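Local coordinates for protein KLLA0E03807p (Kluyveromyces lactis, PDB 3SQI) that binds DNA through this N-terminal domain and, as the budding-yeast Ndc10 protein, acts as a platform for assembly of the inner kinetochore, at residues 322-327 / 340-345; 63-68 / 94-99; 119-124 / 396-401; 145-150 / 266-271; 161-166 / 177-182. One frame throughout, in Å; residues are numbered along the deposited sequence.

Contact 1: residues 322-327 / 340-345; sequences HVHLFP and LLNSVL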
# COMPACT_ATOMS: atom_id res chain seq x y z
N HIS A 322 -7.85 -18.75 14.44
CA HIS A 322 -8.89 -19.04 15.42
C HIS A 322 -8.81 -18.22 16.71
O HIS A 322 -9.60 -18.42 17.63
CB HIS A 322 -8.94 -20.55 15.72
CG HIS A 322 -9.21 -21.38 14.51
ND1 HIS A 322 -8.33 -21.44 13.45
CD2 HIS A 322 -10.26 -22.17 14.18
CE1 HIS A 322 -8.83 -22.23 12.52
NE2 HIS A 322 -9.99 -22.69 12.94
N VAL A 323 -7.86 -17.29 16.77
CA VAL A 323 -7.67 -16.45 17.94
C VAL A 323 -8.10 -15.01 17.69
O VAL A 323 -7.72 -14.41 16.68
CB VAL A 323 -6.19 -16.42 18.35
CG1 VAL A 323 -5.93 -15.29 19.33
CG2 VAL A 323 -5.78 -17.77 18.93
N HIS A 324 -8.86 -14.43 18.60
CA HIS A 324 -9.31 -13.06 18.39
C HIS A 324 -8.77 -12.06 19.41
O HIS A 324 -9.20 -12.02 20.56
CB HIS A 324 -10.83 -13.02 18.33
CG HIS A 324 -11.40 -13.96 17.32
ND1 HIS A 324 -11.46 -15.32 17.53
CD2 HIS A 324 -11.91 -13.74 16.08
CE1 HIS A 324 -12.00 -15.90 16.47
NE2 HIS A 324 -12.27 -14.96 15.58
N LEU A 325 -7.82 -11.25 18.96
CA LEU A 325 -7.29 -10.14 19.75
C LEU A 325 -8.18 -8.92 19.61
O LEU A 325 -8.34 -8.15 20.56
CB LEU A 325 -5.85 -9.83 19.32
CG LEU A 325 -4.92 -11.05 19.41
CD1 LEU A 325 -3.49 -10.67 19.08
CD2 LEU A 325 -5.00 -11.69 20.79
N PHE A 326 -8.75 -8.74 18.43
CA PHE A 326 -9.73 -7.69 18.19
C PHE A 326 -11.16 -8.17 18.45
O PHE A 326 -11.43 -9.37 18.43
CB PHE A 326 -9.59 -7.11 16.78
CG PHE A 326 -8.39 -6.23 16.62
CD1 PHE A 326 -8.40 -4.94 17.14
CD2 PHE A 326 -7.25 -6.68 15.97
CE1 PHE A 326 -7.29 -4.12 17.01
CE2 PHE A 326 -6.15 -5.86 15.85
CZ PHE A 326 -6.17 -4.58 16.37
N PRO A 327 -12.07 -7.22 18.72
CA PRO A 327 -13.47 -7.52 19.03
C PRO A 327 -14.17 -8.25 17.90
O PRO A 327 -13.92 -7.96 16.73
CB PRO A 327 -14.10 -6.13 19.19
CG PRO A 327 -12.96 -5.22 19.47
CD PRO A 327 -11.80 -5.78 18.72
N LEU A 340 -9.57 -8.43 9.20
CA LEU A 340 -8.35 -8.48 8.41
C LEU A 340 -7.16 -8.17 9.31
O LEU A 340 -6.18 -8.94 9.37
CB LEU A 340 -8.41 -7.46 7.27
CG LEU A 340 -7.10 -7.36 6.50
CD1 LEU A 340 -6.92 -8.56 5.56
CD2 LEU A 340 -7.06 -6.08 5.73
N LEU A 341 -7.26 -7.05 10.02
CA LEU A 341 -6.23 -6.68 10.98
C LEU A 341 -5.96 -7.83 11.95
O LEU A 341 -4.81 -8.15 12.26
CB LEU A 341 -6.65 -5.43 11.75
CG LEU A 341 -6.58 -4.11 11.00
CD1 LEU A 341 -6.69 -2.93 11.97
CD2 LEU A 341 -5.26 -4.05 10.25
N ASN A 342 -7.01 -8.47 12.42
CA ASN A 342 -6.84 -9.58 13.34
C ASN A 342 -6.00 -10.69 12.72
O ASN A 342 -5.06 -11.17 13.34
CB ASN A 342 -8.18 -10.15 13.80
CG ASN A 342 -8.01 -11.21 14.86
OD1 ASN A 342 -7.28 -11.01 15.83
ND2 ASN A 342 -8.65 -12.36 14.66
N SER A 343 -6.34 -11.09 11.50
CA SER A 343 -5.61 -12.17 10.85
C SER A 343 -4.13 -11.82 10.60
O SER A 343 -3.25 -12.65 10.84
CB SER A 343 -6.29 -12.60 9.55
OG SER A 343 -7.45 -13.35 9.83
N VAL A 344 -3.85 -10.61 10.14
CA VAL A 344 -2.45 -10.25 9.94
C VAL A 344 -1.70 -10.26 11.27
O VAL A 344 -0.63 -10.87 11.40
CB VAL A 344 -2.27 -8.88 9.27
CG1 VAL A 344 -0.81 -8.69 8.87
CG2 VAL A 344 -3.16 -8.77 8.06
N LEU A 345 -2.29 -9.59 12.26
CA LEU A 345 -1.68 -9.45 13.57
C LEU A 345 -1.35 -10.82 14.12
O LEU A 345 -0.20 -11.11 14.44
CB LEU A 345 -2.63 -8.74 14.53
CG LEU A 345 -2.06 -8.29 15.87
CD1 LEU A 345 -1.20 -7.03 15.70
CD2 LEU A 345 -3.19 -8.03 16.87
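The amide of Asn342 leaves helix 332-355 and overlaps the loop backbone from Val323 to Leu325. CG stands anti to the backbone N (chi1 -174°), which carries the flat group out to the loop. ND2 donates to Val323 O at 3.0 Å, close to straight (161°), meeting a lone pair in the carbonyl plane with the acceptor near the amide plane. OD1 of the same amide takes Leu325 N at 3.2 Å, this time with the donor above the carbonyl plane. Gripped at both ends by main chain two residues apart, the amide has its rotation fixed. An alanine here would take away both bonds and would probably loosen the loop on the helix. His324, the residue between the two bonded ones, brings CD2 to 3.8 Å from Asn342 ND2, the imidazole tilted only 17° from the amide.

Beside this polar grip lies a hydrophobic one. Leu345 CD2 meets Leu325 CD1 at 3.5 Å and Phe326 CE2 at 3.8 Å, crossing both side chains at about a right angle. The Phe326 ring turns its edge to the helix backbone, CD2 lying 3.9 Å from Asn342 CA, while CE2 approaches Leu341 CB at 4.2 Å. Phe338 and Tyr222 also pack on Phe326, and helix 198-210 supports Leu341 and Leu345. The paired donor and acceptor of one carboxamide, flanked by leucines and a phenylalanine, thus fasten the irregular loop before helix 332-355 onto that very helix.

Contact 2: residues 63-68 / 94-99; sequences DPLPTC and GLVKLL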
# COMPACT_ATOMS: atom_id res chain seq x y z
N ASP A 63 8.59 -2.38 -24.10
CA ASP A 63 8.72 -1.15 -24.90
C ASP A 63 7.36 -0.56 -25.27
O ASP A 63 6.96 -0.61 -26.43
CB ASP A 63 9.55 -1.41 -26.16
CG ASP A 63 9.81 -0.14 -26.96
OD1 ASP A 63 9.55 0.95 -26.42
OD2 ASP A 63 10.28 -0.25 -28.11
N PRO A 64 6.67 0.00 -24.27
CA PRO A 64 5.30 0.53 -24.36
C PRO A 64 5.17 1.82 -25.15
O PRO A 64 4.08 2.13 -25.63
CB PRO A 64 4.93 0.79 -22.89
CG PRO A 64 6.05 0.23 -22.07
CD PRO A 64 7.25 0.26 -22.95
N LEU A 65 6.25 2.59 -25.27
CA LEU A 65 6.14 3.96 -25.75
C LEU A 65 5.56 4.15 -27.16
O LEU A 65 4.62 4.93 -27.34
CB LEU A 65 7.46 4.71 -25.55
CG LEU A 65 7.61 5.08 -24.07
CD1 LEU A 65 9.02 5.53 -23.69
CD2 LEU A 65 6.56 6.13 -23.69
N PRO A 66 6.09 3.43 -28.16
CA PRO A 66 5.58 3.64 -29.51
C PRO A 66 4.09 3.33 -29.53
O PRO A 66 3.31 3.99 -30.22
CB PRO A 66 6.35 2.61 -30.35
CG PRO A 66 7.52 2.21 -29.52
CD PRO A 66 7.04 2.30 -28.10
N THR A 67 3.71 2.32 -28.76
CA THR A 67 2.31 1.95 -28.61
C THR A 67 1.48 3.11 -28.06
O THR A 67 0.46 3.47 -28.62
CB THR A 67 2.14 0.75 -27.67
OG1 THR A 67 2.93 -0.35 -28.14
CG2 THR A 67 0.68 0.33 -27.62
N CYS A 68 1.93 3.67 -26.94
CA CYS A 68 1.21 4.78 -26.32
C CYS A 68 1.04 5.95 -27.28
O CYS A 68 -0.05 6.51 -27.40
CB CYS A 68 1.91 5.23 -25.04
SG CYS A 68 2.00 3.94 -23.78
N GLY A 94 1.80 7.22 -16.76
CA GLY A 94 1.83 6.63 -15.43
C GLY A 94 2.12 5.14 -15.47
O GLY A 94 2.96 4.63 -14.72
N LEU A 95 1.43 4.45 -16.36
CA LEU A 95 1.63 3.02 -16.54
C LEU A 95 3.08 2.68 -16.88
O LEU A 95 3.65 1.72 -16.35
CB LEU A 95 0.70 2.48 -17.63
CG LEU A 95 1.09 1.09 -18.13
CD1 LEU A 95 0.77 0.05 -17.08
CD2 LEU A 95 0.41 0.78 -19.45
N VAL A 96 3.69 3.46 -17.76
CA VAL A 96 5.07 3.17 -18.13
C VAL A 96 5.97 3.40 -16.92
O VAL A 96 6.82 2.56 -16.61
CB VAL A 96 5.56 3.99 -19.36
CG1 VAL A 96 4.55 3.91 -20.49
CG2 VAL A 96 5.83 5.44 -18.98
N LYS A 97 5.78 4.51 -16.22
CA LYS A 97 6.62 4.77 -15.05
C LYS A 97 6.54 3.56 -14.14
O LYS A 97 7.56 3.09 -13.61
CB LYS A 97 6.16 6.01 -14.31
CG LYS A 97 7.03 6.35 -13.11
CD LYS A 97 8.27 7.15 -13.51
CE LYS A 97 7.92 8.54 -14.05
NZ LYS A 97 8.99 9.14 -14.91
N LEU A 98 5.32 3.05 -13.99
CA LEU A 98 5.05 1.89 -13.15
C LEU A 98 5.82 0.65 -13.60
O LEU A 98 6.48 -0.00 -12.79
CB LEU A 98 3.54 1.63 -13.14
CG LEU A 98 2.97 0.48 -12.32
CD1 LEU A 98 3.82 0.22 -11.09
CD2 LEU A 98 1.52 0.78 -11.91
N LEU A 99 5.72 0.31 -14.88
CA LEU A 99 6.35 -0.89 -15.42
C LEU A 99 7.87 -0.83 -15.35
O LEU A 99 8.53 -1.82 -15.04
CB LEU A 99 5.91 -1.14 -16.86
CG LEU A 99 4.42 -1.33 -17.14
CD1 LEU A 99 4.13 -1.30 -18.62
CD2 LEU A 99 3.94 -2.64 -16.56
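Val96 is the main bump of this contact, a methyl on helix 82-100 directed at a hollow on segment 63-68. Its CG1 lies anti to the carbonyl carbon and beside the backbone N (chi1 -49°), and this branch does the touching. Three residues line the hollow: the Pro64 ring with CB 4.0 Å from Val96 CG1, Cys68 with SG 4.2 Å from the same methyl, and Leu65 with CD2 4.4 Å from it, at the more exposed margin. Pro64 and Cys68 form the buried part of this wall and both direct their CB toward helix 82-100.

A second bump follows three residues on. Leu99 extends CD1 to 4.2 Å from Pro64 CG, so the proline ring is touched by Val96 at CB and by Leu99 at CG. The backbones come closest at Pro64 and Val96, whose CA atoms are 6.8 Å apart. No hydrogen bond crosses the interface; the fit is one of aliphatic surfaces and a thiol. The helical bond from Cys68 N to Pro64 O, 3.0 Å, sets ring and thiol one turn apart. Ile54 of helix 47-56 packs on Pro64, Cys68 and Leu95, while Phe305 and Tyr306 of helix 304-310 meet Leu95. Apolar side chains packed between neighbouring helices, as here, are what holds a helical bundle together, in this case the all-helical N-terminal part of the DNA-binding domain.

Contact 3: residues 119-124 / 396-401; sequences NPSTDS and DKTGTV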
# COMPACT_ATOMS: atom_id res chain seq x y z
N ASN A 119 11.92 -1.85 16.82
CA ASN A 119 12.76 -2.17 17.97
C ASN A 119 12.37 -1.37 19.20
O ASN A 119 12.50 -0.14 19.23
CB ASN A 119 14.24 -1.93 17.62
CG ASN A 119 15.17 -2.17 18.79
OD1 ASN A 119 14.81 -2.78 19.80
ND2 ASN A 119 16.41 -1.71 18.64
N PRO A 120 11.91 -2.08 20.24
CA PRO A 120 11.33 -1.47 21.44
C PRO A 120 12.36 -0.74 22.27
O PRO A 120 12.01 0.22 22.96
CB PRO A 120 10.78 -2.68 22.20
CG PRO A 120 11.63 -3.80 21.77
CD PRO A 120 11.91 -3.55 20.33
N SER A 121 13.62 -1.18 22.21
CA SER A 121 14.66 -0.47 22.95
C SER A 121 15.62 0.25 22.01
O SER A 121 16.48 -0.35 21.37
CB SER A 121 15.42 -1.44 23.88
OG SER A 121 15.70 -2.66 23.23
N THR A 122 15.49 1.57 21.97
CA THR A 122 16.39 2.40 21.20
C THR A 122 17.14 3.28 22.19
O THR A 122 16.60 4.24 22.72
CB THR A 122 15.61 3.30 20.22
OG1 THR A 122 14.55 3.96 20.93
CG2 THR A 122 15.02 2.47 19.06
N ASP A 123 18.41 2.94 22.41
CA ASP A 123 19.22 3.61 23.41
C ASP A 123 19.83 4.90 22.88
O ASP A 123 19.84 5.93 23.56
CB ASP A 123 20.32 2.67 23.90
CG ASP A 123 19.84 1.24 24.03
OD1 ASP A 123 19.25 0.90 25.08
OD2 ASP A 123 20.05 0.45 23.08
N SER A 124 20.32 4.84 21.65
CA SER A 124 20.99 5.96 21.02
C SER A 124 20.04 7.13 20.81
O SER A 124 20.46 8.23 20.44
CB SER A 124 21.58 5.53 19.67
OG SER A 124 22.18 4.25 19.77
N ASP A 396 20.86 -0.51 17.27
CA ASP A 396 20.91 -1.00 18.64
C ASP A 396 20.59 -2.49 18.66
O ASP A 396 19.44 -2.90 18.45
CB ASP A 396 19.92 -0.25 19.53
CG ASP A 396 20.46 1.09 20.01
OD1 ASP A 396 21.59 1.12 20.55
OD2 ASP A 396 19.76 2.10 19.84
N LYS A 397 21.60 -3.30 18.96
CA LYS A 397 21.39 -4.74 19.08
C LYS A 397 20.70 -4.97 20.41
O LYS A 397 21.07 -4.36 21.42
CB LYS A 397 22.72 -5.48 19.03
CG LYS A 397 23.55 -5.35 20.29
CD LYS A 397 25.05 -5.41 20.01
CE LYS A 397 25.57 -6.83 19.84
NZ LYS A 397 27.06 -6.86 19.84
N THR A 398 19.69 -5.83 20.42
CA THR A 398 18.93 -6.07 21.63
C THR A 398 19.60 -7.11 22.53
O THR A 398 20.75 -7.49 22.30
CB THR A 398 17.47 -6.50 21.30
OG1 THR A 398 17.47 -7.49 20.26
CG2 THR A 398 16.66 -5.30 20.83
N GLY A 399 18.89 -7.53 23.57
CA GLY A 399 19.38 -8.58 24.45
C GLY A 399 19.54 -9.89 23.69
O GLY A 399 20.36 -10.73 24.04
N THR A 400 18.74 -10.04 22.63
CA THR A 400 18.83 -11.22 21.77
C THR A 400 19.58 -10.88 20.49
O THR A 400 19.08 -10.16 19.62
CB THR A 400 17.44 -11.76 21.39
OG1 THR A 400 16.60 -10.68 20.96
CG2 THR A 400 16.79 -12.46 22.58
N VAL A 401 20.79 -11.42 20.37
CA VAL A 401 21.64 -11.17 19.21
C VAL A 401 21.76 -12.41 18.34
O VAL A 401 22.27 -13.44 18.77
CB VAL A 401 23.05 -10.70 19.64
CG1 VAL A 401 23.99 -10.72 18.45
CG2 VAL A 401 22.99 -9.31 20.27
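Two carboxylates and one amide are the flat groups here, that of Asp396 turned steeply against each of the other two. The Asp396 carboxylate stands nearly perpendicular to that of Asp123 (88°) and 69° from the Asn119 amide. Its strongest polar partner is Tyr258 OH of helix 245-259, hydrogen-bonded to OD2. Ser124 OG comes to Asp396 OD2 from above the carboxylate plane and donates to it at 3.2 Å. The same oxygen receives two weak backbone bonds, from Asp123 N at 3.0 Å and from Ser124 N at 3.3 Å. These donors would probably offset part of the charge of Asp396; Asp123 OD2 and Asp396 OD1, two acceptors, lie 3.0 Å apart.

The Asn119 amide has its own task. Its CG is anti to the backbone N, and OD1 accepts Ser121 N at 3.1 Å, with the donor well above the carbonyl plane, forming an Asx turn. Tip to tip with it comes the methyl of Thr398, CG2 lying 3.3 Å from Asn119 OD1; Ser121 OG is 3.7 Å from the same methyl.

Asn119 leaves helix 107-118, and its carbonyl oxygen and Thr122 OG1 both bond Lys136 NZ of helix 133-149. Tyr258 also packs on Thr122 and Ser124, and Phe356 and Leu394 lie against Asn119. The loop between helices 107-118 and 133-149 thus holds the chain that follows helix 388-391.

Contact 4: residues 145-150 / 266-271; sequences WKFNTN and KHWFQV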
# COMPACT_ATOMS: atom_id res chain seq x y z
N TRP A 145 3.08 3.71 4.81
CA TRP A 145 1.88 4.03 4.06
C TRP A 145 2.22 4.88 2.85
O TRP A 145 1.87 4.52 1.73
CB TRP A 145 0.92 4.78 4.97
CG TRP A 145 -0.41 5.08 4.37
CD1 TRP A 145 -0.93 4.52 3.25
CD2 TRP A 145 -1.38 6.00 4.87
NE1 TRP A 145 -2.19 5.05 3.01
CE2 TRP A 145 -2.48 5.96 3.99
CE3 TRP A 145 -1.43 6.86 5.97
CZ2 TRP A 145 -3.62 6.75 4.18
CZ3 TRP A 145 -2.56 7.65 6.16
CH2 TRP A 145 -3.64 7.58 5.27
N LYS A 146 2.91 6.00 3.06
CA LYS A 146 3.36 6.82 1.93
C LYS A 146 4.16 5.97 0.97
O LYS A 146 3.85 5.86 -0.21
CB LYS A 146 4.23 7.98 2.41
CG LYS A 146 4.89 8.75 1.31
CD LYS A 146 3.89 9.59 0.54
CE LYS A 146 4.56 10.75 -0.22
NZ LYS A 146 5.48 10.31 -1.31
N PHE A 147 5.18 5.32 1.50
CA PHE A 147 6.03 4.44 0.72
C PHE A 147 5.25 3.47 -0.17
O PHE A 147 5.61 3.28 -1.33
CB PHE A 147 6.92 3.65 1.67
CG PHE A 147 8.13 3.06 1.02
CD1 PHE A 147 9.39 3.58 1.30
CD2 PHE A 147 8.02 1.98 0.16
CE1 PHE A 147 10.52 3.03 0.72
CE2 PHE A 147 9.15 1.43 -0.43
CZ PHE A 147 10.40 1.96 -0.16
N ASN A 148 4.20 2.84 0.36
CA ASN A 148 3.43 1.88 -0.43
C ASN A 148 2.41 2.49 -1.40
O ASN A 148 2.26 2.03 -2.53
CB ASN A 148 2.75 0.83 0.46
CG ASN A 148 3.62 -0.39 0.69
OD1 ASN A 148 4.81 -0.27 0.97
ND2 ASN A 148 3.03 -1.57 0.55
N THR A 149 1.69 3.51 -0.93
CA THR A 149 0.65 4.15 -1.72
C THR A 149 1.09 5.42 -2.48
O THR A 149 0.38 5.90 -3.36
CB THR A 149 -0.51 4.56 -0.80
OG1 THR A 149 -1.63 4.94 -1.60
CG2 THR A 149 -0.09 5.74 0.08
N ASN A 150 2.27 5.94 -2.16
CA ASN A 150 2.72 7.24 -2.67
C ASN A 150 1.65 8.36 -2.69
O ASN A 150 1.27 8.85 -3.76
CB ASN A 150 3.36 7.09 -4.05
CG ASN A 150 3.86 8.41 -4.60
OD1 ASN A 150 4.80 9.00 -4.07
ND2 ASN A 150 3.23 8.88 -5.67
N LYS A 266 10.03 16.85 1.06
CA LYS A 266 9.18 16.80 -0.13
C LYS A 266 8.84 15.38 -0.55
O LYS A 266 7.79 15.13 -1.14
CB LYS A 266 9.87 17.53 -1.29
CG LYS A 266 9.25 17.23 -2.65
CD LYS A 266 9.04 18.50 -3.46
CE LYS A 266 8.12 18.25 -4.64
NZ LYS A 266 7.80 19.52 -5.35
N HIS A 267 9.75 14.46 -0.26
CA HIS A 267 9.54 13.06 -0.60
C HIS A 267 8.35 12.48 0.13
O HIS A 267 7.53 11.77 -0.46
CB HIS A 267 10.79 12.25 -0.28
CG HIS A 267 11.90 12.42 -1.28
ND1 HIS A 267 11.89 13.43 -2.22
CD2 HIS A 267 13.04 11.73 -1.47
CE1 HIS A 267 12.99 13.34 -2.95
NE2 HIS A 267 13.70 12.32 -2.52
N TRP A 268 8.27 12.74 1.43
CA TRP A 268 7.21 12.13 2.23
C TRP A 268 5.98 12.99 2.47
O TRP A 268 4.93 12.48 2.86
CB TRP A 268 7.82 11.65 3.54
CG TRP A 268 9.13 11.04 3.23
CD1 TRP A 268 10.36 11.65 3.29
CD2 TRP A 268 9.36 9.73 2.71
NE1 TRP A 268 11.34 10.77 2.88
CE2 TRP A 268 10.75 9.59 2.52
CE3 TRP A 268 8.51 8.65 2.41
CZ2 TRP A 268 11.31 8.41 2.03
CZ3 TRP A 268 9.08 7.48 1.94
CH2 TRP A 268 10.47 7.37 1.75
N PHE A 269 6.09 14.29 2.23
CA PHE A 269 4.94 15.15 2.48
C PHE A 269 4.16 15.55 1.25
O PHE A 269 3.09 16.16 1.34
CB PHE A 269 5.35 16.35 3.32
CG PHE A 269 5.65 15.99 4.74
CD1 PHE A 269 4.83 16.42 5.77
CD2 PHE A 269 6.73 15.18 5.05
CE1 PHE A 269 5.09 16.07 7.07
CE2 PHE A 269 7.00 14.82 6.35
CZ PHE A 269 6.18 15.27 7.37
N GLN A 270 4.69 15.18 0.10
CA GLN A 270 4.10 15.53 -1.18
C GLN A 270 4.25 14.32 -2.09
O GLN A 270 4.96 13.37 -1.77
CB GLN A 270 4.81 16.74 -1.79
CG GLN A 270 4.70 18.00 -0.94
CD GLN A 270 6.05 18.55 -0.53
OE1 GLN A 270 7.01 18.50 -1.30
NE2 GLN A 270 6.14 19.09 0.68
N VAL A 271 3.55 14.33 -3.21
CA VAL A 271 3.68 13.24 -4.15
C VAL A 271 5.09 13.26 -4.74
O VAL A 271 5.63 14.32 -5.03
CB VAL A 271 2.66 13.34 -5.26
CG1 VAL A 271 2.50 11.99 -5.95
CG2 VAL A 271 1.33 13.84 -4.69
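Lys146 NZ is the centre of the first shell. It donates to His267 O at 2.7 Å, lying nearly along the C=O axis (169°), and to Asn150 OD1 in its own segment at 3.1 Å, there from above the amide carbonyl plane. The chain reaches this point by leaving with CG anti to the backbone N and bending at chi2 and chi4. On the way CG passes 3.8 Å from Trp268 CE3, and CE lies 3.1 Å from Gln270 O. The ammonium therefore sits among carbonyl oxygens where helix 265-269 ends, a place where the helix dipole would probably favour its positive charge.

Asn150, the first residue beyond helix 133-149, turns back with positive phi (43°). Its ND2 lies 3.2 Å from Val271 CG1, while OD1 also takes a weak bond from Asn272 N, so the amide that steadies Lys146 is itself held.

The aromatic layer lies alongside. Phe147 and Trp268 run side by side, with Phe147 CD1 4.0 Å from Trp268 CZ3 and at the edge of the indole. His267 CB lies 3.5 Å above the plane of the Trp268 indole, offset toward the rim. Farther out, Phe143, Tyr252 and Phe256 meet the Trp268 ring, and Trp275 packs edge-to-face with Phe147.

Lys266 and Gln270 lie against phosphates of the bound DNA. Helix 265-269 and the turn after it thus form part of the DNA-binding surface of this domain, backed by the lysine and the aromatic cluster.

Contact 5: residues 161-166 / 177-182; sequences LKDLQC and LAHSSK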
# COMPACT_ATOMS: atom_id res chain seq x y z
N LEU A 161 -11.21 6.55 8.23
CA LEU A 161 -11.17 5.07 8.14
C LEU A 161 -12.54 4.40 7.98
O LEU A 161 -12.61 3.25 7.52
CB LEU A 161 -10.34 4.43 9.27
CG LEU A 161 -10.88 3.76 10.54
CD1 LEU A 161 -11.95 2.76 10.26
CD2 LEU A 161 -9.75 3.08 11.30
N LYS A 162 -13.62 5.09 8.34
CA LYS A 162 -14.93 4.56 8.00
C LYS A 162 -15.11 4.49 6.47
O LYS A 162 -15.92 3.72 5.97
CB LYS A 162 -16.03 5.39 8.66
CG LYS A 162 -16.16 5.12 10.16
CD LYS A 162 -17.36 5.83 10.78
CE LYS A 162 -16.97 7.19 11.36
NZ LYS A 162 -18.12 7.86 12.05
N ASP A 163 -14.32 5.29 5.75
CA ASP A 163 -14.27 5.24 4.29
C ASP A 163 -13.64 3.96 3.80
O ASP A 163 -13.99 3.44 2.74
CB ASP A 163 -13.44 6.40 3.74
CG ASP A 163 -14.16 7.72 3.79
OD1 ASP A 163 -15.26 7.77 4.39
OD2 ASP A 163 -13.63 8.72 3.25
N LEU A 164 -12.68 3.44 4.57
CA LEU A 164 -11.94 2.26 4.14
C LEU A 164 -12.84 1.06 3.88
O LEU A 164 -13.89 0.90 4.51
CB LEU A 164 -10.85 1.89 5.16
CG LEU A 164 -9.57 2.72 5.05
CD1 LEU A 164 -8.37 1.84 5.39
CD2 LEU A 164 -9.42 3.30 3.65
N GLN A 165 -12.41 0.21 2.95
CA GLN A 165 -13.22 -0.94 2.55
C GLN A 165 -12.35 -2.18 2.53
O GLN A 165 -11.39 -2.26 1.76
CB GLN A 165 -13.84 -0.73 1.16
CG GLN A 165 -14.70 0.53 1.03
CD GLN A 165 -15.13 0.84 -0.41
OE1 GLN A 165 -14.62 0.26 -1.36
NE2 GLN A 165 -16.06 1.77 -0.55
N CYS A 166 -12.67 -3.16 3.38
CA CYS A 166 -11.92 -4.39 3.36
C CYS A 166 -12.21 -5.18 2.09
O CYS A 166 -13.36 -5.32 1.68
CB CYS A 166 -12.24 -5.24 4.58
SG CYS A 166 -11.02 -6.55 4.84
N LEU A 177 -6.82 -3.50 2.12
CA LEU A 177 -7.62 -2.35 2.53
C LEU A 177 -7.69 -1.32 1.40
O LEU A 177 -6.66 -0.83 0.95
CB LEU A 177 -7.05 -1.74 3.80
CG LEU A 177 -6.94 -2.75 4.94
CD1 LEU A 177 -5.59 -2.69 5.66
CD2 LEU A 177 -8.10 -2.60 5.93
N ALA A 178 -8.89 -1.00 0.94
CA ALA A 178 -9.05 -0.16 -0.24
C ALA A 178 -9.73 1.16 0.06
O ALA A 178 -10.54 1.26 0.97
CB ALA A 178 -9.82 -0.90 -1.31
N HIS A 179 -9.40 2.18 -0.73
CA HIS A 179 -10.09 3.46 -0.65
C HIS A 179 -10.41 3.92 -2.06
O HIS A 179 -9.51 4.14 -2.87
CB HIS A 179 -9.22 4.49 0.07
CG HIS A 179 -9.97 5.71 0.51
ND1 HIS A 179 -9.68 6.96 0.03
CD2 HIS A 179 -10.98 5.86 1.40
CE1 HIS A 179 -10.48 7.84 0.61
NE2 HIS A 179 -11.28 7.20 1.44
N SER A 180 -11.70 4.03 -2.36
CA SER A 180 -12.15 4.46 -3.68
C SER A 180 -12.49 5.95 -3.67
O SER A 180 -12.88 6.52 -4.69
CB SER A 180 -13.36 3.63 -4.11
OG SER A 180 -14.28 3.49 -3.04
N SER A 181 -12.34 6.57 -2.51
CA SER A 181 -12.65 7.99 -2.33
C SER A 181 -11.47 8.87 -2.75
O SER A 181 -10.56 8.41 -3.43
CB SER A 181 -13.12 8.28 -0.91
OG SER A 181 -14.28 7.53 -0.59
N LYS A 182 -11.50 10.14 -2.35
CA LYS A 182 -10.66 11.17 -2.97
C LYS A 182 -9.22 10.73 -3.25
O LYS A 182 -8.80 10.73 -4.41
CB LYS A 182 -10.66 12.44 -2.12
CG LYS A 182 -11.91 12.64 -1.29
CD LYS A 182 -11.81 13.90 -0.44
CE LYS A 182 -13.18 14.34 0.04
NZ LYS A 182 -14.11 14.56 -1.10
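His179 starts with CB 3.8 Å from Leu164 CD2, CG being anti to the backbone N (chi1 -165°). Further along the ring, CD2 lies 3.7 Å from that same Leu164 methyl, the two side chains crossing at about a right angle. The ring edge then faces Asp163: NE2 is 3.3 Å from Asp163 CB. At the tip, NE2 donates to Asp163 OD2, also at 3.3 Å, a weak but straight bond (176°) with carboxylate and imidazole nearly coplanar (14° apart). The stronger polar partner is Pro183 O, bonded to ND1. Ser181 N lies over one ring face.

The strands are paired just beside this, antiparallel, Gln165 and Ala178 forming a hydrogen-bonded pair with Gln165 N to Ala178 O and Ala178 N to Gln165 O both 2.9 Å. Leu164 CD1 adds an apolar touch on Leu177 CB at 4.1 Å.

An alanine in place of His179 would remove the links to Asp163 and Pro183 O and would probably loosen the open end of the hairpin. Acceptors at both nitrogens, one from a nearly coplanar carboxylate, would be consistent with a protonated imidazole, which Asp163 would probably help to stabilise.

Contacts 1 and 5 are the pair that touch: Leu340 of helix 332-355 packs on the hairpin, its CD2 3.4 Å from Leu177 CG and its CB 3.7 Å from Cys166 SG. Contact 4 is closest to the bound DNA, about 4 Å between nearest atoms, against about 14 Å for contact 3, 16 Å for contact 5 and 19 Å for contacts 1 and 2. Contact 5 lies about 7 Å from contact 4 between nearest atoms and inside the loop that contact 4 closes; contact 3 closes a longer loop holding contacts 1, 4 and 5. Contact 2, in the N-terminal helices, is about 40 Å from contact 1 and 45 Å from contact 3, centre to centre, across the chain's centre from both.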